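Local coordinates for protein Alpha/beta hydrolase (Legionella pneumophila subsp. pneumophila str. Philadelphia 1, PDB 4EZI) that is of unestablished function but has the alpha/beta-hydrolase fold and may be a lipase that hydrolyses triacylglycerols, at residues S61-M66 against I100-Y105; G82-F85 against V90-R93; D117-G122 against A134-S139; A166-G171 against V352-F357. All blocks are in the same frame, centred on the assembly; numbering follows the deposited sequence.

The four contacts lie on and beside the central sheet of an alpha/beta hydrolase and show how one buried polar atom can tie several of them together. Asp117 OD2 of contact 3 lies 2.6 Å from Ser61 OG of contact 1 and 2.5 Å from Ser92 OG of contact 2, both probable hydrogen bonds. A second tie runs from contact 1 to contact 4, where Tyr101 OH is 2.6 Å from His355 NE2. Contact 4 contains the probable nucleophile, Ser169, and its neighbour Glu170 approaches contacts 2 and 3: Glu170 OE1 is 3.7 Å from Thr83 CA, and Glu170 OE2 is 3.7 Å from Leu137 CD1.

Contact 1. Residues S61-M66 against I100-Y105; sequences SGLVAM and IYLAAY
Leu102 meets Leu63 and Ala65 with a single branch of its side chain. Its CD2 methyl sits 3.6 Å from Ala65 CB and 3.9 Å from Leu63 CD2, so one methyl from the helix touches two residues spaced two apart on the strand. The Leu63 and Leu102 side chains cross at about a right angle and meet methyl to methyl. Leu63 sends CG away from its own backbone N (chi1 -168°), which carries CD2 out from the strand to the Leu102 methyl. Leu102 does the converse: its CG lies opposite the carbonyl carbon (chi1 -63°), and the outer part of the side chain turns toward the strand although its CB starts off to one side. Ala65 brings only its CB, and here the backbones lie 7.3 Å apart between the CA atoms of Ala65 and Leu102. Helix 99-108 belongs to the beta-alpha-beta crossover that joins the neighbouring parallel strands 74-80 and 112-116 of the hydrolase sheet, while strand 57-67 runs antiparallel alongside 112-116. The contact thus extends the seat of the crossover helix beyond the two strands it connects. Leu41 of strand 41-51 touches both Ala65 and Leu102, and Asn94 and Asn98 approach from the loop before the helix. Just before Leu102 on the helix, Ile100 CG2 rests 3.6 Å above the centre of the Tyr101 ring, a ring that also stacks with that of Tyr79.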
loop_
_atom_site.group_PDB
_atom_site.type_symbol
_atom_site.label_atom_id
_atom_site.label_comp_id
_atom_site.label_asym_id
_atom_site.label_seq_id
_atom_site.Cartn_x
_atom_site.Cartn_y
_atom_site.Cartn_z
ATOM N N SER A 61 -9.000 -10.847 2.807
ATOM C CA SER A 61 -8.124 -11.399 3.842
ATOM C C SER A 61 -7.012 -10.443 4.238
ATOM O O SER A 61 -6.713 -9.485 3.512
ATOM C CB SER A 61 -7.557 -12.748 3.370
ATOM O OG SER A 61 -6.900 -12.664 2.110
ATOM N N GLY A 62 -6.363 -10.717 5.357
ATOM C CA GLY A 62 -5.197 -9.992 5.789
ATOM C C GLY A 62 -4.647 -10.572 7.065
ATOM O O GLY A 62 -5.167 -11.593 7.571
ATOM N N LEU A 63 -3.578 -9.965 7.568
ATOM C CA LEU A 63 -2.860 -10.400 8.746
ATOM C C LEU A 63 -3.059 -9.424 9.893
ATOM O O LEU A 63 -3.004 -8.208 9.705
ATOM C CB LEU A 63 -1.368 -10.462 8.434
ATOM C CG LEU A 63 -0.480 -11.174 9.465
ATOM C CD1 LEU A 63 -0.747 -12.686 9.493
ATOM C CD2 LEU A 63 0.980 -10.902 9.175
ATOM N N VAL A 64 -3.228 -9.972 11.099
ATOM C CA VAL A 64 -3.178 -9.191 12.329
ATOM C C VAL A 64 -2.113 -9.798 13.244
ATOM O O VAL A 64 -2.089 -11.006 13.473
ATOM C CB VAL A 64 -4.528 -9.173 13.076
ATOM C CG1 VAL A 64 -4.427 -8.326 14.337
ATOM C CG2 VAL A 64 -5.629 -8.682 12.156
ATOM N N ALA A 65 -1.222 -8.969 13.769
ATOM C CA ALA A 65 -0.143 -9.392 14.653
ATOM C C ALA A 65 -0.212 -8.604 15.948
ATOM O O ALA A 65 -0.213 -7.379 15.927
ATOM C CB ALA A 65 1.203 -9.182 13.986
HETATM N N MSE A 66 -0.309 -9.327 17.067
HETATM C CA MSE A 66 -0.545 -8.754 18.390
HETATM C C MSE A 66 0.664 -9.008 19.296
HETATM O O MSE A 66 0.933 -10.165 19.646
HETATM C CB MSE A 66 -1.793 -9.380 19.040
HETATM C CG MSE A 66 -3.074 -9.011 18.333
HETATM SE SE MSE A 66 -4.591 -10.042 19.001
HETATM C CE MSE A 66 -6.020 -9.284 17.919
ATOM N N ILE A 100 9.961 -8.162 7.877
ATOM C CA ILE A 100 10.476 -6.875 8.293
ATOM C C ILE A 100 9.378 -5.947 8.822
ATOM O O ILE A 100 9.632 -5.154 9.733
ATOM C CB ILE A 100 11.270 -6.193 7.133
ATOM C CG1 ILE A 100 12.135 -5.072 7.643
ATOM C CG2 ILE A 100 10.362 -5.770 5.988
ATOM C CD1 ILE A 100 13.288 -5.540 8.555
ATOM N N TYR A 101 8.179 -6.033 8.265
ATOM C CA TYR A 101 7.067 -5.185 8.698
ATOM C C TYR A 101 6.620 -5.555 10.094
ATOM O O TYR A 101 6.433 -4.693 10.949
ATOM C CB TYR A 101 5.900 -5.222 7.695
ATOM C CG TYR A 101 6.394 -5.010 6.297
ATOM C CD1 TYR A 101 6.801 -3.768 5.886
ATOM C CD2 TYR A 101 6.532 -6.066 5.416
ATOM C CE1 TYR A 101 7.382 -3.555 4.611
ATOM C CE2 TYR A 101 7.102 -5.892 4.170
ATOM C CZ TYR A 101 7.519 -4.643 3.766
ATOM O OH TYR A 101 8.090 -4.503 2.523
ATOM N N LEU A 102 6.502 -6.848 10.356
ATOM C CA LEU A 102 6.188 -7.328 11.700
ATOM C C LEU A 102 7.279 -6.963 12.712
ATOM O O LEU A 102 6.995 -6.496 13.815
ATOM C CB LEU A 102 5.996 -8.840 11.712
ATOM C CG LEU A 102 4.841 -9.376 10.886
ATOM C CD1 LEU A 102 4.766 -10.876 11.100
ATOM C CD2 LEU A 102 3.506 -8.713 11.271
ATOM N N ALA A 103 8.529 -7.145 12.304
ATOM C CA ALA A 103 9.650 -6.911 13.187
ATOM C C ALA A 103 9.727 -5.448 13.607
ATOM O O ALA A 103 9.934 -5.127 14.777
ATOM C CB ALA A 103 10.937 -7.387 12.537
ATOM N N ALA A 104 9.594 -4.559 12.629
ATOM C CA ALA A 104 9.732 -3.135 12.899
ATOM C C ALA A 104 8.544 -2.586 13.691
ATOM O O ALA A 104 8.720 -1.914 14.698
ATOM C CB ALA A 104 9.930 -2.384 11.567
ATOM N N TYR A 105 7.338 -2.854 13.208
ATOM C CA TYR A 105 6.142 -2.267 13.795
ATOM C C TYR A 105 5.616 -2.995 15.016
ATOM O O TYR A 105 5.002 -2.361 15.881
ATOM C CB TYR A 105 5.032 -2.180 12.746
ATOM C CG TYR A 105 5.238 -1.121 11.695
ATOM C CD1 TYR A 105 5.218 0.216 12.034
ATOM C CD2 TYR A 105 5.425 -1.443 10.345
ATOM C CE1 TYR A 105 5.396 1.212 11.081
ATOM C CE2 TYR A 105 5.611 -0.462 9.378
ATOM C CZ TYR A 105 5.593 0.863 9.749
ATOM O OH TYR A 105 5.725 1.881 8.818
#

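Contact 2. Residues G82-F85 against V90-R93; sequences GTRF and VPSR
Within the long loop that leads from strand 74-80 to helix 99-108, Arg84 reaches across to Val90 and Pro91, further along the same loop. The guanidinium group meets Val90 edge-on: Arg84 NH1 lies 3.9 Å from Val90 CA, which sits near the guanidinium plane. Pro91 stands obliquely to that group, with its CD 4.3 Å from Arg84 NH1. Nearer the Arg84 backbone, CB comes within 4.4 Å of Val90 CG1, a looser apolar touch. A bend at the second torsion (chi2 -68°) folds the arginine so that its outer half swings to the valine backbone. The same NH1 makes a hydrogen bond to Asp89 O, immediately before Val90, and the carbon contacts accompany it. In alpha/beta hydrolases the loop following this strand of the sheet commonly contributes to the oxyanion hole, and Gly82 and Thr83 come directly after His81 at its start, consistent with such a place near the active site. The far limb has its own fastening. Arg93 N bonds to Val90 O at 3.0 Å, closing a short 3-10 turn. Arg93 NH1 donates to Ser92 OG at 2.9 Å, bent to 149° at the hydrogen, with the oxygen tilted 20° out of the guanidinium plane. That Arg93 NH1 also forms a salt bridge with Asp123, while Arg93 NE bonds to Asn88 OD1.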
loop_
_atom_site.group_PDB
_atom_site.type_symbol
_atom_site.label_atom_id
_atom_site.label_comp_id
_atom_site.label_asym_id
_atom_site.label_seq_id
_atom_site.Cartn_x
_atom_site.Cartn_y
_atom_site.Cartn_z
ATOM N N GLY A 82 3.038 -2.840 -0.885
ATOM C CA GLY A 82 3.288 -2.392 -2.240
ATOM C C GLY A 82 2.802 -3.359 -3.308
ATOM O O GLY A 82 2.050 -4.288 -3.041
ATOM N N THR A 83 3.201 -3.132 -4.536
ATOM C CA THR A 83 2.662 -3.909 -5.666
ATOM C C THR A 83 3.019 -5.373 -5.507
ATOM O O THR A 83 4.194 -5.717 -5.342
ATOM C CB THR A 83 3.266 -3.425 -6.984
ATOM O OG1 THR A 83 2.958 -2.056 -7.184
ATOM C CG2 THR A 83 2.773 -4.252 -8.170
ATOM N N ARG A 84 1.998 -6.219 -5.590
ATOM C CA ARG A 84 2.180 -7.649 -5.618
ATOM C C ARG A 84 1.438 -8.195 -6.821
ATOM O O ARG A 84 0.253 -7.923 -7.007
ATOM C CB ARG A 84 1.671 -8.303 -4.328
ATOM C CG ARG A 84 2.330 -7.744 -3.080
ATOM C CD ARG A 84 3.796 -8.081 -2.936
ATOM N NE ARG A 84 4.431 -7.303 -1.849
ATOM C CZ ARG A 84 4.274 -7.503 -0.545
ATOM N NH1 ARG A 84 3.513 -8.470 -0.058
ATOM N NH2 ARG A 84 4.889 -6.686 0.311
ATOM N N PHE A 85 2.163 -8.954 -7.626
ATOM C CA PHE A 85 1.633 -9.595 -8.818
ATOM C C PHE A 85 1.207 -11.049 -8.569
ATOM O O PHE A 85 0.565 -11.653 -9.443
ATOM C CB PHE A 85 2.715 -9.646 -9.918
ATOM C CG PHE A 85 3.204 -8.303 -10.383
ATOM C CD1 PHE A 85 2.522 -7.589 -11.326
ATOM C CD2 PHE A 85 4.376 -7.781 -9.884
ATOM C CE1 PHE A 85 3.011 -6.347 -11.740
ATOM C CE2 PHE A 85 4.872 -6.552 -10.320
ATOM C CZ PHE A 85 4.189 -5.845 -11.228
ATOM N N VAL A 90 1.446 -12.046 -0.048
ATOM C CA VAL A 90 0.701 -11.020 0.649
ATOM C C VAL A 90 0.782 -11.297 2.151
ATOM O O VAL A 90 1.057 -12.439 2.554
ATOM C CB VAL A 90 -0.774 -10.907 0.170
ATOM C CG1 VAL A 90 -0.813 -10.344 -1.265
ATOM C CG2 VAL A 90 -1.520 -12.245 0.296
ATOM N N PRO A 91 0.493 -10.291 2.984
ATOM C CA PRO A 91 0.754 -10.432 4.421
ATOM C C PRO A 91 0.078 -11.617 5.125
ATOM O O PRO A 91 0.651 -12.162 6.056
ATOM C CB PRO A 91 0.311 -9.074 4.989
ATOM C CG PRO A 91 0.624 -8.137 3.867
ATOM C CD PRO A 91 0.192 -8.891 2.631
ATOM N N SER A 92 -1.118 -12.019 4.706
ATOM C CA SER A 92 -1.778 -13.117 5.398
ATOM C C SER A 92 -1.012 -14.429 5.310
ATOM O O SER A 92 -1.281 -15.339 6.097
ATOM C CB SER A 92 -3.183 -13.341 4.858
ATOM O OG SER A 92 -3.184 -13.768 3.512
ATOM N N ARG A 93 -0.065 -14.541 4.369
ATOM C CA ARG A 93 0.793 -15.723 4.285
ATOM C C ARG A 93 2.048 -15.609 5.140
ATOM O O ARG A 93 2.731 -16.605 5.360
ATOM C CB ARG A 93 1.184 -16.043 2.831
ATOM C CG ARG A 93 0.096 -16.689 2.005
ATOM C CD ARG A 93 -1.069 -15.789 1.681
ATOM N NE ARG A 93 -2.010 -16.503 0.812
ATOM C CZ ARG A 93 -3.298 -16.677 1.030
ATOM N NH1 ARG A 93 -3.921 -16.111 2.038
ATOM N NH2 ARG A 93 -3.999 -17.381 0.154
#

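Contact 3. Residues D117-G122 against A134-S139; sequences DYLGLG and AETLAS
Tyr118 and Leu137 meet by a CH-pi contact, part of the packing of the loop after strand 112-116 of the alpha/beta-hydrolase sheet against the first turns of helix 134-154. The Leu137 CD2 methyl stands 3.7 Å from the centroid of the Tyr118 ring and only 5° off its normal, almost directly over the middle of one face. Leu137 CD2 is accordingly nearly equidistant from the six ring carbons, closest to Tyr118 CD1 at 3.8 Å. Although neither CB is directed at the other segment, the outer ends of both side chains swing inward and cross obliquely. The Tyr118 side chain also packs on Glu170, beside the probable nucleophile elbow. The second apolar contact joins Leu119 and Thr136, whose side chains lie at about a right angle. Leu119 CD1 approaches Thr136 CB at 3.8 Å and Thr136 CG2 at 4.0 Å, so the methyl side of the threonine faces the leucine. This follows from a torsion that sets Thr136 CG2 opposite its own carbonyl carbon. Polar interactions belong mainly to the surroundings. Tyr118 OH bonds to His81 O and to Ser174 OG, anchoring the far end of the ring whose face receives the methyl. Within the loop, residues Tyr118 to Leu121 form a type II beta turn, with Gly120 taking the positive phi of its third position; the closing bond, from Leu121 N to Tyr118 O, is weak at 3.4 Å.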
loop_
_atom_site.group_PDB
_atom_site.type_symbol
_atom_site.label_atom_id
_atom_site.label_comp_id
_atom_site.label_asym_id
_atom_site.label_seq_id
_atom_site.Cartn_x
_atom_site.Cartn_y
_atom_site.Cartn_z
ATOM N N ASP A 117 -4.499 -7.764 2.662
ATOM C CA ASP A 117 -3.948 -8.342 1.447
ATOM C C ASP A 117 -4.296 -7.565 0.188
ATOM O O ASP A 117 -3.548 -7.604 -0.788
ATOM C CB ASP A 117 -4.410 -9.802 1.254
ATOM C CG ASP A 117 -3.853 -10.765 2.264
ATOM O OD1 ASP A 117 -2.840 -10.468 2.932
ATOM O OD2 ASP A 117 -4.424 -11.873 2.367
ATOM N N TYR A 118 -5.454 -6.919 0.215
ATOM C CA TYR A 118 -6.147 -6.249 -0.911
ATOM C C TYR A 118 -7.031 -7.242 -1.682
ATOM O O TYR A 118 -6.842 -8.457 -1.657
ATOM C CB TYR A 118 -5.238 -5.569 -1.927
ATOM C CG TYR A 118 -4.293 -4.520 -1.430
ATOM C CD1 TYR A 118 -4.580 -3.695 -0.370
ATOM C CD2 TYR A 118 -3.110 -4.305 -2.112
ATOM C CE1 TYR A 118 -3.688 -2.708 0.033
ATOM C CE2 TYR A 118 -2.239 -3.308 -1.735
ATOM C CZ TYR A 118 -2.512 -2.500 -0.651
ATOM O OH TYR A 118 -1.641 -1.485 -0.285
ATOM N N LEU A 119 -8.014 -6.698 -2.376
ATOM C CA LEU A 119 -8.872 -7.488 -3.252
ATOM C C LEU A 119 -8.073 -8.153 -4.358
ATOM O O LEU A 119 -7.069 -7.622 -4.852
ATOM C CB LEU A 119 -9.951 -6.602 -3.860
ATOM C CG LEU A 119 -10.905 -5.932 -2.880
ATOM C CD1 LEU A 119 -11.987 -5.187 -3.673
ATOM C CD2 LEU A 119 -11.514 -6.911 -1.892
ATOM N N GLY A 120 -8.534 -9.335 -4.761
ATOM C CA GLY A 120 -7.902 -10.096 -5.813
ATOM C C GLY A 120 -6.652 -10.844 -5.398
ATOM O O GLY A 120 -6.028 -11.504 -6.231
ATOM N N LEU A 121 -6.282 -10.747 -4.127
ATOM C CA LEU A 121 -5.069 -11.372 -3.610
ATOM C C LEU A 121 -5.443 -12.158 -2.349
ATOM O O LEU A 121 -6.547 -12.047 -1.816
ATOM C CB LEU A 121 -3.993 -10.344 -3.313
ATOM C CG LEU A 121 -3.586 -9.475 -4.497
ATOM C CD1 LEU A 121 -2.697 -8.324 -4.023
ATOM C CD2 LEU A 121 -2.895 -10.255 -5.613
ATOM N N GLY A 122 -4.502 -12.948 -1.851
ATOM C CA GLY A 122 -4.774 -13.769 -0.666
ATOM C C GLY A 122 -5.927 -14.719 -0.905
ATOM O O GLY A 122 -5.983 -15.400 -1.933
ATOM N N ALA A 134 -8.364 3.710 -6.327
ATOM C CA ALA A 134 -8.528 4.384 -5.062
ATOM C C ALA A 134 -9.726 3.889 -4.259
ATOM O O ALA A 134 -9.621 3.677 -3.053
ATOM C CB ALA A 134 -8.661 5.887 -5.280
ATOM N N GLU A 135 -10.874 3.721 -4.906
ATOM C CA GLU A 135 -12.084 3.440 -4.147
ATOM C C GLU A 135 -11.963 2.190 -3.290
ATOM O O GLU A 135 -12.319 2.197 -2.109
ATOM C CB GLU A 135 -13.250 3.303 -5.109
ATOM C CG GLU A 135 -14.590 2.927 -4.494
ATOM C CD GLU A 135 -15.092 3.867 -3.423
ATOM O OE1 GLU A 135 -14.905 5.106 -3.569
ATOM O OE2 GLU A 135 -15.711 3.369 -2.433
ATOM N N THR A 136 -11.516 1.095 -3.908
ATOM C CA THR A 136 -11.435 -0.178 -3.225
ATOM C C THR A 136 -10.143 -0.349 -2.428
ATOM O O THR A 136 -10.156 -1.078 -1.440
ATOM C CB THR A 136 -11.690 -1.384 -4.137
ATOM O OG1 THR A 136 -10.803 -1.336 -5.253
ATOM C CG2 THR A 136 -13.147 -1.463 -4.592
ATOM N N LEU A 137 -9.040 0.277 -2.808
ATOM C CA LEU A 137 -7.881 0.251 -1.915
ATOM C C LEU A 137 -8.261 0.902 -0.577
ATOM O O LEU A 137 -7.947 0.400 0.498
ATOM C CB LEU A 137 -6.674 0.930 -2.537
ATOM C CG LEU A 137 -5.954 0.146 -3.637
ATOM C CD1 LEU A 137 -4.891 0.992 -4.319
ATOM C CD2 LEU A 137 -5.360 -1.180 -3.116
ATOM N N ALA A 138 -9.005 2.001 -0.640
ATOM C CA ALA A 138 -9.420 2.700 0.580
ATOM C C ALA A 138 -10.409 1.850 1.380
ATOM O O ALA A 138 -10.220 1.607 2.581
ATOM C CB ALA A 138 -10.037 4.070 0.220
ATOM N N SER A 139 -11.476 1.378 0.744
ATOM C CA SER A 139 -12.500 0.675 1.496
ATOM C C SER A 139 -12.001 -0.669 2.014
ATOM O O SER A 139 -12.296 -1.045 3.152
ATOM C CB SER A 139 -13.773 0.473 0.641
ATOM O OG SER A 139 -13.514 -0.188 -0.574
#

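Contact 4. Residues A166-G171 against V352-F357; sequences AGYSEG and VQAHPF
His355 places its ND1 over the face of Tyr168, 3.2 Å above the ring plane and near the centre. The pair is edge-to-face, although tilted from a perpendicular T: the planes meet at 55° and the centroids are 4.2 Å apart. Both side chains reach this pose in the same manner, each CG lying opposite its own backbone N. For Tyr168 (chi1 -161°) this extends the ring toward His355; for the histidine it lays the ND1-CE1 side against the phenol. His355 CE1 lies toward the CB end of the ring, 3.7 Å from Tyr168 CB. Hydrogen bonds at both ends limit rotation: Tyr168 OH holds His351 O, and His355 NE2 holds Tyr101 OH. Ala354 CB adds a marginal touch, 4.1 Å from Tyr168 OH. Directly after the tyrosine the chain turns sharply, Ser169 adopting a positive phi of 64°, and Gly171 N bonds back to Tyr168 O at 2.8 Å. Ser169 OG is hydrogen-bonded to His351 NE2, and with Asp318 these residues probably form a Ser-His-Asp catalytic triad, as their charge-relay geometry suggests. The sequence Gly167-Tyr168-Ser169-Glu170-Gly171, on a tight turn between strand and helix, matches the GxSxG nucleophile elbow of alpha/beta hydrolases.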
loop_
_atom_site.group_PDB
_atom_site.type_symbol
_atom_site.label_atom_id
_atom_site.label_comp_id
_atom_site.label_asym_id
_atom_site.label_seq_id
_atom_site.Cartn_x
_atom_site.Cartn_y
_atom_site.Cartn_z
ATOM N N ALA A 166 0.515 3.610 7.425
ATOM C CA ALA A 166 1.720 3.651 6.590
ATOM C C ALA A 166 1.587 2.648 5.455
ATOM O O ALA A 166 0.801 1.722 5.517
ATOM C CB ALA A 166 2.977 3.354 7.400
ATOM N N GLY A 167 2.440 2.814 4.457
ATOM C CA GLY A 167 2.524 1.860 3.376
ATOM C C GLY A 167 3.650 2.248 2.462
ATOM O O GLY A 167 4.267 3.295 2.657
ATOM N N TYR A 168 3.897 1.442 1.424
ATOM C CA TYR A 168 4.982 1.744 0.472
ATOM C C TYR A 168 4.467 1.521 -0.928
ATOM O O TYR A 168 3.790 0.540 -1.210
ATOM C CB TYR A 168 6.197 0.843 0.730
ATOM C CG TYR A 168 7.482 1.390 0.128
ATOM C CD1 TYR A 168 8.137 2.442 0.744
ATOM C CD2 TYR A 168 8.032 0.894 -1.055
ATOM C CE1 TYR A 168 9.312 2.973 0.206
ATOM C CE2 TYR A 168 9.182 1.424 -1.605
ATOM C CZ TYR A 168 9.820 2.465 -0.957
ATOM O OH TYR A 168 10.934 3.053 -1.484
ATOM N N SER A 169 4.863 2.412 -1.830
ATOM C CA SER A 169 4.646 2.242 -3.277
ATOM C C SER A 169 3.135 2.235 -3.539
ATOM O O SER A 169 2.474 3.214 -3.163
ATOM C CB SER A 169 5.442 1.030 -3.768
ATOM O OG SER A 169 5.598 1.023 -5.170
ATOM N N GLU A 170 2.563 1.202 -4.160
ATOM C CA GLU A 170 1.097 1.135 -4.262
ATOM C C GLU A 170 0.464 1.403 -2.892
ATOM O O GLU A 170 -0.578 2.049 -2.800
ATOM C CB GLU A 170 0.616 -0.236 -4.770
ATOM C CG GLU A 170 -0.890 -0.288 -4.940
ATOM C CD GLU A 170 -1.464 -1.642 -5.244
ATOM O OE1 GLU A 170 -0.767 -2.657 -5.121
ATOM O OE2 GLU A 170 -2.673 -1.665 -5.633
ATOM N N GLY A 171 1.078 0.876 -1.847
ATOM C CA GLY A 171 0.585 1.063 -0.497
ATOM C C GLY A 171 0.698 2.445 0.079
ATOM O O GLY A 171 -0.037 2.772 1.003
ATOM N N VAL A 352 13.686 0.460 -4.507
ATOM C CA VAL A 352 13.883 -0.749 -3.717
ATOM C C VAL A 352 14.916 -0.538 -2.610
ATOM O O VAL A 352 14.688 -0.854 -1.437
ATOM C CB VAL A 352 14.260 -1.934 -4.615
ATOM C CG1 VAL A 352 14.497 -3.185 -3.785
ATOM C CG2 VAL A 352 13.177 -2.144 -5.683
ATOM N N GLN A 353 16.053 0.008 -2.989
ATOM C CA GLN A 353 17.114 0.242 -2.029
ATOM C C GLN A 353 16.687 1.147 -0.865
ATOM O O GLN A 353 17.158 0.993 0.266
ATOM C CB GLN A 353 18.324 0.878 -2.716
ATOM C CG GLN A 353 18.958 0.024 -3.805
ATOM C CD GLN A 353 19.869 0.822 -4.734
ATOM O OE1 GLN A 353 19.657 2.011 -5.001
ATOM N NE2 GLN A 353 20.892 0.157 -5.236
ATOM N N ALA A 354 15.860 2.144 -1.169
ATOM C CA ALA A 354 15.425 3.109 -0.174
ATOM C C ALA A 354 14.437 2.535 0.825
ATOM O O ALA A 354 14.206 3.139 1.864
ATOM C CB ALA A 354 14.822 4.338 -0.853
ATOM N N HIS A 355 13.812 1.406 0.494
ATOM C CA HIS A 355 12.681 0.923 1.270
ATOM C C HIS A 355 12.964 0.798 2.777
ATOM O O HIS A 355 12.189 1.326 3.574
ATOM C CB HIS A 355 12.176 -0.362 0.643
ATOM C CG HIS A 355 11.004 -0.968 1.338
ATOM N ND1 HIS A 355 9.885 -0.250 1.694
ATOM C CD2 HIS A 355 10.762 -2.251 1.696
ATOM C CE1 HIS A 355 8.993 -1.068 2.227
ATOM N NE2 HIS A 355 9.502 -2.289 2.245
ATOM N N PRO A 356 14.058 0.131 3.196
ATOM C CA PRO A 356 14.247 0.013 4.656
ATOM C C PRO A 356 14.529 1.354 5.342
ATOM O O PRO A 356 14.189 1.534 6.519
ATOM C CB PRO A 356 15.420 -0.959 4.795
ATOM C CG PRO A 356 16.112 -0.936 3.480
ATOM C CD PRO A 356 15.050 -0.652 2.448
ATOM N N PHE A 357 15.136 2.293 4.612
ATOM C CA PHE A 357 15.346 3.641 5.132
ATOM C C PHE A 357 14.014 4.357 5.337
ATOM O O PHE A 357 13.799 5.031 6.351
ATOM C CB PHE A 357 16.245 4.457 4.191
ATOM C CG PHE A 357 17.649 3.922 4.057
ATOM C CD1 PHE A 357 17.920 2.906 3.175
ATOM C CD2 PHE A 357 18.706 4.431 4.814
ATOM C CE1 PHE A 357 19.183 2.377 3.051
ATOM C CE2 PHE A 357 19.988 3.896 4.685
ATOM C CZ PHE A 357 20.216 2.873 3.814
#